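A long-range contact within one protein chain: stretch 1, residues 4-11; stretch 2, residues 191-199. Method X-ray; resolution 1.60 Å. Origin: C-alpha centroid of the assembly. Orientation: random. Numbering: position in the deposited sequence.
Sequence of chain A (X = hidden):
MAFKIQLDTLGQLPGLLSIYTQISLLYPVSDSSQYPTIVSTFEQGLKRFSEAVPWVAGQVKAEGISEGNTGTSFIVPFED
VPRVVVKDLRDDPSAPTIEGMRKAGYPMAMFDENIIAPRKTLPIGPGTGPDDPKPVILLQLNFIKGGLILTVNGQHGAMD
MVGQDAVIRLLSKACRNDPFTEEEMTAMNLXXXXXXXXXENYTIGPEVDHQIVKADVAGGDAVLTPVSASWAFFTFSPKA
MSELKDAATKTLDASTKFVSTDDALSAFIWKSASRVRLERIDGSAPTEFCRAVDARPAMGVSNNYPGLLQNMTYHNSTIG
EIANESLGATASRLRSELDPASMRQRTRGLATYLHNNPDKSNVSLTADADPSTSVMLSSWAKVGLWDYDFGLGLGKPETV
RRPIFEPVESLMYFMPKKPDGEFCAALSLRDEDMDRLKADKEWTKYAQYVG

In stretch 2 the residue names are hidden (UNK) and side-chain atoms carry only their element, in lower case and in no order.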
# COMPACT_ATOMS: atom_id res chain seq x y z
N LYS A 4 -1.58 -6.61 25.11
CA LYS A 4 -2.82 -6.00 24.68
C LYS A 4 -2.46 -4.60 24.21
O LYS A 4 -2.45 -3.64 24.98
CB LYS A 4 -3.86 -5.96 25.81
CG LYS A 4 -5.21 -5.43 25.32
CD LYS A 4 -6.34 -5.69 26.29
CE LYS A 4 -7.66 -5.29 25.63
NZ LYS A 4 -8.85 -5.68 26.45
N ILE A 5 -2.14 -4.52 22.92
CA ILE A 5 -1.58 -3.30 22.37
C ILE A 5 -2.66 -2.58 21.58
O ILE A 5 -3.08 -3.05 20.53
CB ILE A 5 -0.36 -3.62 21.45
CG1 ILE A 5 0.69 -4.45 22.22
CG2 ILE A 5 0.23 -2.34 20.85
CD1 ILE A 5 1.85 -4.99 21.36
N GLN A 6 -3.11 -1.44 22.11
CA GLN A 6 -4.12 -0.65 21.40
C GLN A 6 -3.57 -0.24 20.03
O GLN A 6 -2.42 0.17 19.92
CB GLN A 6 -4.50 0.57 22.21
CG GLN A 6 -5.74 1.29 21.68
CD GLN A 6 -6.29 2.32 22.63
OE1 GLN A 6 -6.64 3.43 22.22
NE2 GLN A 6 -6.37 1.97 23.91
N LEU A 7 -4.39 -0.37 18.99
CA LEU A 7 -3.97 0.08 17.66
C LEU A 7 -3.71 1.57 17.67
O LEU A 7 -4.25 2.30 18.50
CB LEU A 7 -5.05 -0.23 16.62
CG LEU A 7 -5.38 -1.68 16.26
CD1 LEU A 7 -5.98 -1.72 14.86
CD2 LEU A 7 -4.19 -2.58 16.35
N ASP A 8 -2.89 2.02 16.71
CA ASP A 8 -2.79 3.45 16.42
C ASP A 8 -4.20 4.01 16.31
O ASP A 8 -5.10 3.34 15.78
CB ASP A 8 -2.09 3.66 15.07
CG ASP A 8 -0.63 3.27 15.12
OD1 ASP A 8 0.18 4.08 15.62
OD2 ASP A 8 -0.30 2.18 14.61
N THR A 9 -4.40 5.23 16.79
CA THR A 9 -5.71 5.87 16.63
C THR A 9 -6.12 5.94 15.16
O THR A 9 -7.28 5.68 14.82
CB THR A 9 -5.75 7.23 17.34
OG1 THR A 9 -5.47 7.03 18.73
CG2 THR A 9 -7.14 7.88 17.19
N LEU A 10 -5.16 6.24 14.29
CA LEU A 10 -5.40 6.27 12.85
C LEU A 10 -5.80 4.89 12.32
O LEU A 10 -6.53 4.79 11.32
CB LEU A 10 -4.17 6.79 12.11
CG LEU A 10 -3.76 8.24 12.39
CD1 LEU A 10 -2.40 8.52 11.76
CD2 LEU A 10 -4.82 9.20 11.86
N GLY A 11 -5.33 3.83 12.99
CA GLY A 11 -5.67 2.46 12.61
C GLY A 11 -7.05 2.02 13.05
O GLY A 11 -7.49 0.90 12.76
N UNK A 191 4.76 2.54 22.18
CA UNK A 191 3.33 2.60 22.44
C UNK A 191 2.64 3.32 21.28
O UNK A 191 3.11 4.37 20.82
c UNK A 191 3.05 3.32 23.76
c UNK A 191 1.66 3.02 24.30
o UNK A 191 1.06 3.94 24.88
o UNK A 191 1.18 1.88 24.14
N UNK A 192 1.54 2.74 20.81
CA UNK A 192 0.87 3.26 19.61
C UNK A 192 -0.17 4.32 19.94
O UNK A 192 -0.31 5.28 19.21
c UNK A 192 1.32 -1.82 16.12
n UNK A 192 1.41 -1.06 17.21
n UNK A 192 0.36 -1.59 15.22
c UNK A 192 1.08 0.93 18.59
c UNK A 192 0.19 2.14 18.82
c UNK A 192 0.51 0.04 17.51
n UNK A 192 2.20 -2.80 15.92
N UNK A 193 -0.90 4.13 21.04
CA UNK A 193 -2.07 4.98 21.31
C UNK A 193 -1.70 6.43 21.63
O UNK A 193 -2.56 7.31 21.61
c UNK A 193 -4.48 4.57 25.20
c UNK A 193 -2.96 4.39 22.41
c UNK A 193 -3.27 3.72 24.83
n UNK A 193 -5.38 3.88 26.19
c UNK A 193 -2.35 4.40 23.80
N UNK A 194 -0.43 6.68 21.90
CA UNK A 194 0.03 8.03 22.25
C UNK A 194 0.98 8.61 21.20
O UNK A 194 1.49 9.73 21.36
o UNK A 194 1.85 7.16 23.59
c UNK A 194 -0.24 7.64 24.74
c UNK A 194 0.73 8.05 23.62
N UNK A 195 1.22 7.87 20.11
CA UNK A 195 2.27 8.25 19.15
C UNK A 195 1.95 9.50 18.32
O UNK A 195 2.86 10.14 17.77
c UNK A 195 2.70 7.04 18.27
c UNK A 195 4.85 5.95 17.34
c UNK A 195 1.75 6.84 17.07
c UNK A 195 4.18 7.21 17.86
N UNK A 196 0.66 9.83 18.21
CA UNK A 196 0.22 11.09 17.61
C UNK A 196 -0.37 11.94 18.73
O UNK A 196 -1.47 11.66 19.22
c UNK A 196 -1.24 12.23 15.88
c UNK A 196 -0.30 9.95 15.40
c UNK A 196 -0.83 10.88 16.49
N UNK A 197 0.36 12.98 19.17
CA UNK A 197 -0.16 13.85 20.23
C UNK A 197 -1.43 14.56 19.77
O UNK A 197 -1.47 15.10 18.66
c UNK A 197 0.98 14.86 20.43
c UNK A 197 2.19 14.22 19.86
c UNK A 197 1.71 13.39 18.72
N UNK A 198 -2.46 14.55 20.61
CA UNK A 198 -3.74 15.12 20.23
C UNK A 198 -3.76 16.64 20.32
O UNK A 198 -2.94 17.24 21.02
c UNK A 198 -5.03 13.04 20.95
c UNK A 198 -5.04 12.23 22.08
c UNK A 198 -5.18 10.85 21.99
c UNK A 198 -5.15 12.43 19.70
o UNK A 198 -5.43 8.91 20.63
c UNK A 198 -4.88 14.54 21.07
c UNK A 198 -5.28 11.05 19.59
c UNK A 198 -5.29 10.27 20.73
N UNK A 199 -4.67 17.26 19.58
CA UNK A 199 -4.90 18.69 19.65
C UNK A 199 -5.82 18.98 20.83
O UNK A 199 -6.75 18.22 21.10
c UNK A 199 -5.50 19.22 18.34
c UNK A 199 -3.35 19.81 17.10
c UNK A 199 -5.48 19.47 15.84
c UNK A 199 -4.68 19.05 17.05
O HOH W 1 -2.03 0.14 14.74
O HOH W 2 -2.21 6.76 17.98

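Position 191 carries two side-chain carbons, the second bearing two oxygens. This is a carboxylate on a one-carbon stem, and it makes no contact with stretch 1: Asp191.

At position 192 three carbons lead to a nitrogen and then to a carbon holding two more nitrogens, a guanidinium. The CA-to-CB bond points toward stretch 1, with CB 3.5 Å from Gln6 O, and the first side-chain nitrogen of 192 lies 4.0 Å from Ile5 CG2. The residue is Arg192. Its NH1 forms a long salt bridge with Asp8 OD2 (3.9 Å), and its CD is 3.7 Å from that same OD2.

Position 193 has four carbons in a row ending in nitrogen, an unbranched amine. The terminal nitrogen of 193 lies 3.1 Å from Gln6 NE2 as modelled; the amide of Gln6 is probably turned over, so the nature of this approach stays open. The residue is Lys193, and with chi1 p and chi3 m its chain bends.

At position 194 one carbon carries an oxygen and a carbon. The CA-to-CB bond points away, and nothing on stretch 1 is within contact range: Thr194.

Position 195 shows four carbons forked at the first, one arm two carbons long. The one-carbon arm of 195 lies 3.5 Å from Asp8 OD1, and the residue is Ile195. The backbone here closes a type I turn begun at Arg192, with Ile195 N donating to Arg192 O at 3.1 Å.

Position 196 has a single carbon bearing two others. One of the two methyl carbons of 196 lies 4.4 Å from Leu10 CD1, an apolar contact: Val196.

At position 197 three carbons close a ring onto the backbone nitrogen, out of reach of stretch 1. This is Pro197.

Position 198 has one carbon, then a six-carbon ring bearing an oxygen. The ring oxygen of 198 lies 2.7 Å from Thr9 OG1, a hydrogen bond, with OG1 near the ring plane, at its edge: Tyr198.

Position 199 has four carbons forked at the second, out of reach of stretch 1: Leu199.

The contact works around Arg192, whose CA and Asp8 CA, 4.9 Å apart, are the nearest such pair across the stretches. The direct charge pairing is long, at 3.9 Å from Asp8 OD2 to Arg192 NH1; water 1 also links these two atoms, through shorter legs: it donates to Asp8 OD2 (2.7 Å) and accepts from Arg192 NH1 (3.0 Å) and Asp8 N (2.9 Å). Water 2 joins the backbones, accepting from Thr9 N (2.9 Å) and donating to Arg192 O (2.7 Å), the carbonyl that also accepts the turn bond. With the hydroxyl pair and the Leu10–Val196 contact, these links accompany 510 Å² of buried surface, summed over both sides.

Stretch 2 191-199: DRKTIVPYL
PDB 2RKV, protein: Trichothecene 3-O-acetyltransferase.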